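Side-chain contacts in acyl-CoA dehydrogenase (Thermus thermophilus, PDB 2Z1Q), which probably catalyses the FAD-dependent oxidation of saturated acyl-CoA thioesters to their 2,3-dehydroacyl-CoA products, passing the electrons on to an acceptor: residues P151-G154 with A159-T162; K171-N176 with T203-E208; A112-G117 with R264-A269; L121-T126 with A339-I344. One frame throughout, in Å; residues are numbered along the deposited sequence.

Contact 1. Residues P151-G154 with A159-T162; sequences PGSG and AAKT. With FAD (flavin-adenine dinucleotide), chain D.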
# COMPACT_ATOMS: atom_id res chain seq x y z
N PRO B 151 -5.02 23.55 11.69
CA PRO B 151 -5.35 22.37 12.49
C PRO B 151 -6.78 21.86 12.26
O PRO B 151 -7.00 20.66 12.09
CB PRO B 151 -5.10 22.85 13.93
CG PRO B 151 -3.95 23.82 13.74
CD PRO B 151 -4.33 24.58 12.49
N GLY B 152 -7.75 22.78 12.24
CA GLY B 152 -9.12 22.38 12.01
C GLY B 152 -9.59 22.36 10.56
O GLY B 152 -10.66 21.84 10.25
N SER B 153 -8.79 22.92 9.64
CA SER B 153 -9.21 22.95 8.24
C SER B 153 -8.16 22.46 7.25
O SER B 153 -7.06 23.01 7.17
CB SER B 153 -9.63 24.38 7.86
OG SER B 153 -8.56 25.30 8.02
N GLY B 154 -8.51 21.44 6.47
CA GLY B 154 -7.59 20.90 5.49
C GLY B 154 -8.20 20.87 4.11
O GLY B 154 -7.92 21.74 3.28
N ALA B 159 -12.15 27.05 5.22
CA ALA B 159 -12.67 27.05 6.58
C ALA B 159 -11.64 27.64 7.54
O ALA B 159 -11.90 27.77 8.73
CB ALA B 159 -13.03 25.63 7.01
N ALA B 160 -10.47 27.99 7.01
CA ALA B 160 -9.43 28.57 7.85
C ALA B 160 -10.01 29.67 8.73
O ALA B 160 -10.87 30.43 8.28
CB ALA B 160 -8.31 29.12 6.97
N LYS B 161 -9.55 29.75 9.97
CA LYS B 161 -10.04 30.79 10.87
C LYS B 161 -9.02 31.84 11.30
O LYS B 161 -9.31 32.67 12.16
CB LYS B 161 -10.73 30.17 12.10
CG LYS B 161 -9.94 29.13 12.85
CD LYS B 161 -10.83 28.53 13.92
CE LYS B 161 -10.17 27.34 14.60
NZ LYS B 161 -11.00 26.83 15.74
N THR B 162 -7.83 31.80 10.72
CA THR B 162 -6.82 32.80 11.03
C THR B 162 -7.49 34.14 10.68
O THR B 162 -7.93 34.34 9.55
CB THR B 162 -5.57 32.62 10.16
OG1 THR B 162 -4.93 31.39 10.51
CG2 THR B 162 -4.60 33.77 10.37
PA FAD D . -8.51 15.13 6.97
O1A FAD D . -7.14 14.69 7.02
O2A FAD D . -9.04 16.48 7.66
O5B FAD D . -9.38 14.58 5.80
C5B FAD D . -9.78 13.24 6.08
C4B FAD D . -10.71 13.00 4.91
O4B FAD D . -10.74 13.77 3.78
C3B FAD D . -11.18 11.52 4.53
O3B FAD D . -12.21 11.07 5.42
C2B FAD D . -11.65 11.94 3.08
O2B FAD D . -12.68 11.14 2.50
C1B FAD D . -12.02 13.30 3.60
N9A FAD D . -12.92 14.19 2.93
C8A FAD D . -12.77 15.55 3.03
N7A FAD D . -13.71 16.15 2.39
C5A FAD D . -14.52 15.23 1.82
C6A FAD D . -15.69 15.29 1.01
N6A FAD D . -16.21 16.52 0.66
N1A FAD D . -16.25 14.12 0.61
C2A FAD D . -15.76 12.93 0.97
N3A FAD D . -14.68 12.86 1.73
C4A FAD D . -14.02 13.94 2.18
N1 FAD D . -0.53 22.82 3.51
C2 FAD D . -0.24 24.05 3.02
O2 FAD D . -1.11 24.90 3.05
N3 FAD D . 0.97 24.38 2.51
C4 FAD D . 2.01 23.48 2.45
O4 FAD D . 3.09 23.78 2.01
C4X FAD D . 1.78 22.11 2.99
N5 FAD D . 2.73 21.17 3.02
C5X FAD D . 2.50 19.95 3.56
C6 FAD D . 3.54 18.96 3.65
C7 FAD D . 3.29 17.72 4.25
C7M FAD D . 4.40 16.70 4.36
C8 FAD D . 1.98 17.42 4.77
C8M FAD D . 1.67 16.10 5.43
C9 FAD D . 0.97 18.35 4.68
C9A FAD D . 1.20 19.63 4.08
N10 FAD D . 0.16 20.58 4.04
C10 FAD D . 0.40 21.84 3.53
C1' FAD D . -1.10 20.17 4.60
C2' FAD D . -2.16 19.75 3.58
O2' FAD D . -2.55 20.84 2.76
C3' FAD D . -3.25 19.26 4.48
O3' FAD D . -2.72 18.13 5.23
C4' FAD D . -4.49 18.77 3.79
O4' FAD D . -5.16 19.77 3.02
C5' FAD D . -5.28 18.28 4.95
O5' FAD D . -6.45 17.71 4.64
P FAD D . -6.79 17.07 6.07
O1P FAD D . -5.61 16.27 6.49
O2P FAD D . -7.07 18.24 7.17
O3P FAD D . -8.08 16.13 5.76
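Ser153 does nearly all the touching here, pressing its short side chain against Ala159 and Ala160 from across the loop. Its CB lies 3.7 Å from the methyl CB of Ala159, a plain apolar touch, while its hydroxyl reaches one residue further along: OG stands 3.4 Å from Ala160 CA and 4.0 Å from Ala160 CB. The first torsion explains this reach, for OG sits between the backbone N and the carbonyl carbon (chi1 61°), which carries it over the start of Ala160. The amide is near as well, Ala160 N being 3.5 Å from Ser153 OG, but the angle is too poor for a hydrogen bond, so the two segments are joined by packing alone. Both belong to the loop that leaves strand 144-147 and returns as strand 163-166 in the middle, beta-rich domain of the acyl-CoA dehydrogenase fold, and this loop runs past the FAD diphosphate. Gly154 CA comes within 3.2 Å of FAD O2P, the phosphate oxygen packing directly against the glycine. Pro151 faces the dimer partner: its O accepts a hydrogen bond from Arg289 of the second subunit, which also binds the same FAD. The other flank is looser. Gly152 and Lys161 are exposed, and the long lysine chain, extended from CB outward, passes alongside the glycine without packing on it; its CE is 5.7 Å from Gly152 CA. At the base of that lysine, Glu150 takes hydrogen bonds from the backbone Lys161 N and from the side-chain Thr162 OG1.

Contact 2. Residues K171-N176 with T203-E208; sequences KHYILN and TAFLVE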
# COMPACT_ATOMS: atom_id res chain seq x y z
N LYS B 171 -2.81 51.52 8.17
CA LYS B 171 -1.65 51.20 7.35
C LYS B 171 -1.23 49.74 7.45
O LYS B 171 -0.47 49.25 6.61
CB LYS B 171 -0.47 52.10 7.73
CG LYS B 171 -0.50 53.50 7.13
CD LYS B 171 0.86 54.18 7.31
CE LYS B 171 0.96 55.50 6.55
NZ LYS B 171 0.03 56.55 7.05
N HIS B 172 -1.71 49.04 8.47
CA HIS B 172 -1.35 47.63 8.66
C HIS B 172 -2.55 46.73 8.97
O HIS B 172 -3.62 47.20 9.34
CB HIS B 172 -0.33 47.49 9.79
CG HIS B 172 0.93 48.27 9.58
ND1 HIS B 172 0.96 49.65 9.62
CD2 HIS B 172 2.19 47.87 9.32
CE1 HIS B 172 2.20 50.06 9.39
NE2 HIS B 172 2.96 49.00 9.21
N TYR B 173 -2.35 45.43 8.79
CA TYR B 173 -3.36 44.42 9.08
C TYR B 173 -2.76 43.54 10.18
O TYR B 173 -1.59 43.18 10.12
CB TYR B 173 -3.66 43.57 7.84
CG TYR B 173 -4.82 44.08 7.00
CD1 TYR B 173 -6.10 44.17 7.54
CD2 TYR B 173 -4.64 44.46 5.67
CE1 TYR B 173 -7.17 44.62 6.78
CE2 TYR B 173 -5.70 44.92 4.90
CZ TYR B 173 -6.97 45.00 5.47
OH TYR B 173 -8.03 45.45 4.72
N ILE B 174 -3.56 43.21 11.19
CA ILE B 174 -3.08 42.38 12.29
C ILE B 174 -3.56 40.95 12.10
O ILE B 174 -4.77 40.69 12.06
CB ILE B 174 -3.58 42.89 13.65
CG1 ILE B 174 -3.33 44.39 13.77
CG2 ILE B 174 -2.86 42.14 14.77
CD1 ILE B 174 -3.89 45.00 15.02
N LEU B 175 -2.61 40.03 12.00
CA LEU B 175 -2.93 38.62 11.79
C LEU B 175 -2.79 37.74 13.02
O LEU B 175 -1.79 37.80 13.74
CB LEU B 175 -2.07 38.04 10.66
CG LEU B 175 -2.29 38.52 9.22
CD1 LEU B 175 -1.59 37.57 8.26
CD2 LEU B 175 -3.78 38.56 8.91
N ASN B 176 -3.80 36.91 13.24
CA ASN B 176 -3.82 35.99 14.36
C ASN B 176 -4.39 34.63 13.93
O ASN B 176 -5.48 34.55 13.35
CB ASN B 176 -4.65 36.58 15.51
CG ASN B 176 -3.89 37.65 16.28
OD1 ASN B 176 -2.93 37.36 16.99
ND2 ASN B 176 -4.31 38.90 16.12
N THR B 203 -8.84 36.11 2.50
CA THR B 203 -7.84 36.91 1.80
C THR B 203 -6.41 36.36 1.96
O THR B 203 -6.07 35.78 2.99
CB THR B 203 -7.87 38.37 2.33
OG1 THR B 203 -9.23 38.84 2.35
CG2 THR B 203 -7.03 39.29 1.45
N ALA B 204 -5.58 36.56 0.94
CA ALA B 204 -4.19 36.11 1.00
C ALA B 204 -3.30 37.30 1.35
O ALA B 204 -3.55 38.42 0.91
CB ALA B 204 -3.78 35.53 -0.34
N PHE B 205 -2.25 37.04 2.13
CA PHE B 205 -1.31 38.08 2.56
C PHE B 205 0.15 37.67 2.39
O PHE B 205 0.51 36.51 2.59
CB PHE B 205 -1.52 38.45 4.04
CG PHE B 205 -2.90 38.96 4.36
CD1 PHE B 205 -3.98 38.08 4.48
CD2 PHE B 205 -3.12 40.32 4.54
CE1 PHE B 205 -5.25 38.55 4.79
CE2 PHE B 205 -4.39 40.80 4.86
CZ PHE B 205 -5.45 39.91 4.98
N LEU B 206 1.01 38.63 2.05
CA LEU B 206 2.44 38.37 1.90
C LEU B 206 3.08 38.72 3.25
O LEU B 206 2.96 39.85 3.71
CB LEU B 206 3.02 39.26 0.80
CG LEU B 206 2.41 39.09 -0.60
CD1 LEU B 206 2.77 40.29 -1.47
CD2 LEU B 206 2.89 37.79 -1.22
N VAL B 207 3.73 37.75 3.88
CA VAL B 207 4.36 37.96 5.18
C VAL B 207 5.82 37.56 5.12
O VAL B 207 6.16 36.43 4.74
CB VAL B 207 3.66 37.11 6.29
CG1 VAL B 207 4.23 37.47 7.67
CG2 VAL B 207 2.18 37.35 6.24
N GLU B 208 6.69 38.48 5.50
CA GLU B 208 8.12 38.20 5.48
C GLU B 208 8.49 37.46 6.76
O GLU B 208 7.93 37.73 7.82
CB GLU B 208 8.89 39.50 5.34
CG GLU B 208 8.34 40.34 4.19
CD GLU B 208 9.21 41.53 3.84
OE1 GLU B 208 9.31 42.45 4.67
OE2 GLU B 208 9.80 41.54 2.74
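Tyr173 and Phe205 meet in an offset edge-to-face pair, the edge of the phenylalanine turned toward the tyrosine ring. The planes stand at 77° with centroids 5.6 Å apart, and the leading atom is Phe205 CE2, 3.8 Å from Tyr173 CD2. Leu175 comes in over one face of the Phe205 ring with CD2, while its other branch, CD1, lies 4.3 Å from Phe205 CB and equally far from Val207 CG2. In Phe205 the ring carbon CG is anti to the carbonyl carbon (chi1 -59°), which points the ring so that Tyr173 meets its edge and Leu175, two residues along on the same side of the strand, its face. Segments 172-176 and 203-208 run almost perpendicular, at 95°, their axes 10.5 Å apart at the closest, so side chains and not backbone bonds join them. Around this cluster Ala164 of strand 163-166 touches both Leu175 and Phe205, and Val240 of strand 238-241 touches Leu175 and Val207; Val245 and Ile249 pack on Tyr173. The contact is thus part of the hydrophobic interior of the middle-domain beta structure. With all four side chains buried and no hydrogen bond between the segments, cohesion probably comes from burial of apolar surface and dispersion, with a small C-H/pi term from the ring pair.

Contact 3. Residues A112-G117 with R264-A269; sequences AHTSIG and RYKLGA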
# COMPACT_ATOMS: atom_id res chain seq x y z
N ALA B 112 7.01 22.96 -3.48
CA ALA B 112 6.26 23.95 -2.73
C ALA B 112 6.69 25.36 -3.16
O ALA B 112 5.87 26.24 -3.38
CB ALA B 112 6.46 23.74 -1.24
N HIS B 113 7.99 25.56 -3.29
CA HIS B 113 8.53 26.85 -3.71
C HIS B 113 8.00 27.30 -5.10
O HIS B 113 7.30 28.30 -5.20
CB HIS B 113 10.05 26.77 -3.72
CG HIS B 113 10.72 28.04 -4.14
ND1 HIS B 113 10.71 29.18 -3.36
CD2 HIS B 113 11.42 28.35 -5.26
CE1 HIS B 113 11.39 30.13 -3.98
NE2 HIS B 113 11.83 29.65 -5.13
N THR B 114 8.31 26.54 -6.15
CA THR B 114 7.88 26.89 -7.52
C THR B 114 6.37 26.94 -7.78
O THR B 114 5.91 27.68 -8.67
CB THR B 114 8.50 25.93 -8.58
OG1 THR B 114 7.99 24.60 -8.39
CG2 THR B 114 10.02 25.90 -8.46
N SER B 115 5.58 26.18 -7.03
CA SER B 115 4.14 26.19 -7.26
C SER B 115 3.39 27.09 -6.28
O SER B 115 3.23 28.28 -6.52
CB SER B 115 3.58 24.76 -7.23
OG SER B 115 3.71 24.16 -5.96
N ILE B 116 2.93 26.53 -5.17
CA ILE B 116 2.20 27.34 -4.20
C ILE B 116 2.98 28.54 -3.66
O ILE B 116 2.39 29.54 -3.26
CB ILE B 116 1.73 26.47 -3.02
CG1 ILE B 116 2.92 25.67 -2.47
CG2 ILE B 116 0.60 25.56 -3.49
CD1 ILE B 116 2.57 24.75 -1.29
N GLY B 117 4.30 28.46 -3.66
CA GLY B 117 5.08 29.58 -3.14
C GLY B 117 5.27 30.77 -4.07
O GLY B 117 5.25 31.91 -3.63
N ARG B 264 -1.32 19.84 -9.30
CA ARG B 264 -1.76 18.50 -9.63
C ARG B 264 -1.05 17.86 -10.81
O ARG B 264 -0.65 16.70 -10.72
CB ARG B 264 -3.27 18.48 -9.85
CG ARG B 264 -4.05 18.72 -8.57
CD ARG B 264 -5.52 19.02 -8.83
NE ARG B 264 -6.24 19.21 -7.58
CZ ARG B 264 -7.46 19.73 -7.48
NH1 ARG B 264 -8.03 19.86 -6.29
NH2 ARG B 264 -8.10 20.13 -8.57
N TYR B 265 -0.86 18.59 -11.90
CA TYR B 265 -0.18 17.91 -12.99
C TYR B 265 1.31 17.76 -12.75
O TYR B 265 1.91 16.80 -13.23
CB TYR B 265 -0.47 18.57 -14.33
CG TYR B 265 0.03 19.96 -14.51
CD1 TYR B 265 1.39 20.22 -14.67
CD2 TYR B 265 -0.86 21.02 -14.59
CE1 TYR B 265 1.85 21.51 -14.93
CE2 TYR B 265 -0.42 22.31 -14.85
CZ TYR B 265 0.94 22.55 -15.02
OH TYR B 265 1.35 23.82 -15.35
N LYS B 266 1.91 18.67 -11.98
CA LYS B 266 3.34 18.55 -11.69
C LYS B 266 3.54 17.36 -10.74
O LYS B 266 4.53 16.64 -10.83
CB LYS B 266 3.90 19.85 -11.06
CG LYS B 266 3.88 21.06 -12.02
CD LYS B 266 4.67 22.25 -11.48
CE LYS B 266 6.14 21.90 -11.29
NZ LYS B 266 6.92 23.04 -10.73
N LEU B 267 2.59 17.14 -9.85
CA LEU B 267 2.68 16.02 -8.93
C LEU B 267 2.51 14.71 -9.72
O LEU B 267 3.21 13.71 -9.47
CB LEU B 267 1.60 16.13 -7.85
CG LEU B 267 1.56 15.00 -6.83
CD1 LEU B 267 2.89 14.95 -6.11
CD2 LEU B 267 0.44 15.21 -5.85
N GLY B 268 1.58 14.72 -10.67
CA GLY B 268 1.37 13.55 -11.50
C GLY B 268 2.66 13.23 -12.22
O GLY B 268 2.99 12.05 -12.38
N ALA B 269 3.39 14.25 -12.67
CA ALA B 269 4.65 14.00 -13.36
C ALA B 269 5.67 13.51 -12.33
O ALA B 269 6.50 12.63 -12.62
CB ALA B 269 5.15 15.28 -14.05
O HOH W 1 5.34 25.27 -11.08
O HOH W 2 5.86 22.62 -8.35
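Lys266 and Thr114 approach each other at a slant, the ammonium end of the lysine arriving beside the threonine hydroxyl. NZ stands 3.0 Å from Thr114 OG1 and is the one atom of Lys266 that comes close to the threonine. The lysine chain starts with CG anti to the carbonyl carbon and then bends at chi3 (62°), which turns its last atoms across the gap toward helix 106-117. On the other side, Thr114 holds OG1 between its backbone N and carbonyl carbon (chi1 66°), where the hydroxyl hydrogen-bonds Tyr110 O one turn earlier. Two waters fill out the meeting point. Water 2 accepts from Lys266 NZ at 2.6 Å and hydrogen-bonds Thr114 OG1 at 2.9 Å; water 1 accepts from NZ at 2.8 Å and gives only a weak bond to Thr114 O. The helix is wider here, with a pi-type turn in which Gly117 N bonds Ala112 O; within that turn Ile116 touches FAD. The contact joins a helix of the N-terminal domain to the long helix 252-288 of the C-terminal helical domain, with Ala97 of helix 90-99 packing on Lys266. Both touching residues are buried, so the two waters probably help the protein to accommodate a lysine charge inside this helical interface, spreading its interactions onto the polar atoms of Thr114.

Contact 4. Residues L121-T126 with A339-I344; sequences LVYFGT and AVMAGI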
# COMPACT_ATOMS: atom_id res chain seq x y z
N LEU B 121 2.03 34.98 -6.27
CA LEU B 121 2.55 36.28 -6.65
C LEU B 121 2.46 36.49 -8.16
O LEU B 121 2.10 37.57 -8.62
CB LEU B 121 4.01 36.43 -6.19
CG LEU B 121 4.23 37.11 -4.83
CD1 LEU B 121 5.62 36.80 -4.31
CD2 LEU B 121 4.05 38.61 -4.99
N VAL B 122 2.77 35.45 -8.93
CA VAL B 122 2.70 35.54 -10.39
C VAL B 122 1.27 35.72 -10.90
O VAL B 122 1.04 36.42 -11.89
CB VAL B 122 3.29 34.29 -11.06
CG1 VAL B 122 3.07 34.35 -12.56
CG2 VAL B 122 4.78 34.19 -10.74
N TYR B 123 0.30 35.11 -10.23
CA TYR B 123 -1.09 35.20 -10.66
C TYR B 123 -1.83 36.44 -10.17
O TYR B 123 -2.60 37.04 -10.92
CB TYR B 123 -1.86 33.95 -10.20
CG TYR B 123 -1.50 32.67 -10.92
CD1 TYR B 123 -2.03 31.44 -10.49
CD2 TYR B 123 -0.70 32.67 -12.06
CE1 TYR B 123 -1.77 30.26 -11.18
CE2 TYR B 123 -0.44 31.50 -12.76
CZ TYR B 123 -0.98 30.30 -12.32
OH TYR B 123 -0.74 29.15 -13.04
N PHE B 124 -1.60 36.84 -8.92
CA PHE B 124 -2.31 38.00 -8.39
C PHE B 124 -1.40 39.10 -7.86
O PHE B 124 -1.87 40.14 -7.40
CB PHE B 124 -3.29 37.56 -7.29
CG PHE B 124 -4.30 36.54 -7.76
CD1 PHE B 124 -3.92 35.20 -7.96
CD2 PHE B 124 -5.61 36.91 -8.06
CE1 PHE B 124 -4.83 34.26 -8.46
CE2 PHE B 124 -6.53 35.96 -8.56
CZ PHE B 124 -6.13 34.65 -8.75
N GLY B 125 -0.09 38.88 -7.93
CA GLY B 125 0.84 39.86 -7.44
C GLY B 125 0.70 41.21 -8.11
O GLY B 125 0.66 41.33 -9.34
N THR B 126 0.62 42.25 -7.29
CA THR B 126 0.51 43.59 -7.82
C THR B 126 1.81 43.95 -8.53
O THR B 126 2.87 43.39 -8.24
CB THR B 126 0.25 44.58 -6.69
OG1 THR B 126 -0.91 45.36 -7.00
CG2 THR B 126 1.45 45.49 -6.47
N ALA B 339 -5.02 35.24 -18.62
CA ALA B 339 -5.10 34.36 -19.77
C ALA B 339 -4.44 33.02 -19.48
O ALA B 339 -4.95 31.97 -19.86
CB ALA B 339 -4.44 35.01 -20.97
N VAL B 340 -3.31 33.07 -18.80
CA VAL B 340 -2.60 31.84 -18.48
C VAL B 340 -3.42 30.97 -17.51
O VAL B 340 -3.53 29.76 -17.72
CB VAL B 340 -1.21 32.12 -17.88
CG1 VAL B 340 -0.55 30.81 -17.47
CG2 VAL B 340 -0.33 32.84 -18.90
N MET B 341 -4.01 31.58 -16.48
CA MET B 341 -4.81 30.82 -15.52
C MET B 341 -6.01 30.17 -16.22
O MET B 341 -6.30 28.99 -16.01
CB MET B 341 -5.31 31.70 -14.37
CG MET B 341 -4.26 32.11 -13.34
SD MET B 341 -5.02 32.95 -11.90
CE MET B 341 -5.28 34.64 -12.51
N ALA B 342 -6.72 30.95 -17.04
CA ALA B 342 -7.88 30.41 -17.75
C ALA B 342 -7.44 29.30 -18.70
O ALA B 342 -8.18 28.35 -18.94
CB ALA B 342 -8.60 31.52 -18.51
N GLY B 343 -6.23 29.43 -19.25
CA GLY B 343 -5.75 28.41 -20.16
C GLY B 343 -5.52 27.10 -19.44
O GLY B 343 -5.86 26.02 -19.95
N ILE B 344 -4.93 27.18 -18.25
CA ILE B 344 -4.68 25.99 -17.46
C ILE B 344 -6.01 25.47 -16.90
O ILE B 344 -6.28 24.28 -16.97
CB ILE B 344 -3.70 26.30 -16.31
CG1 ILE B 344 -2.36 26.79 -16.89
CG2 ILE B 344 -3.49 25.05 -15.46
CD1 ILE B 344 -1.41 27.38 -15.86
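The short helix 119-124 ends against helix 337-345, with Tyr123 and Met341 the nearest pair of backbones at 7.5 Å between CA atoms, and Gly125 the first residue to leave the helical conformation. Met341 lays its CG-SD bond over one face of the Tyr123 ring: CG sits over the ring centre, 3.5 Å from the centroid and only 5° off the normal, a close CH-pi contact. SD lies 3.6 Å from Tyr123 CD1 and 3.7 Å from Phe124 CE1, oblique to both rings, so one sulfur makes two Met-aromatic contacts. The bend at chi3 (-80°) then sends the methyl CE toward Phe124 CZ, at 3.9 Å. Tyrosine and methionine run past each other in opposite directions, which puts the phenol end back over helix 337-345, where OH is 3.4 Å from Ile344 CD1. Helix 252-288 backs the arrangement, touching Tyr123 through Val262, Phe124 through Ile255 and Met341 through Asn258. No hydrogen bond links the segments; a polarisable thioether touching two aromatic rings supplies dispersion attraction that depends little on exact angles, and together with the burial of apolar surface this probably contributes much of the hold between these N- and C-terminal domain helices.

Overall arrangement
From the N terminus, helix 106-117 opens contact 3 and helix 119-124, next in the chain, opens contact 4. The chain then enters the middle domain, where contact 1 closes a tight loop beside FAD before contact 2 opens and closes a larger one; these two lie in series, within the spans of both contacts 3 and 4. On reaching the C-terminal helices, contact 3 closes at helix 252-288 and contact 4 at helix 337-345, so their segments alternate and the two loops cross. Thr162 packs on Asn176 (contacts 1 and 2) and Tyr265 on Ile344 (3 and 4); Leu206 on Leu121 joins middle and N-terminal domains, and contacts 3 and 4 tie N-terminal to C-terminal domain.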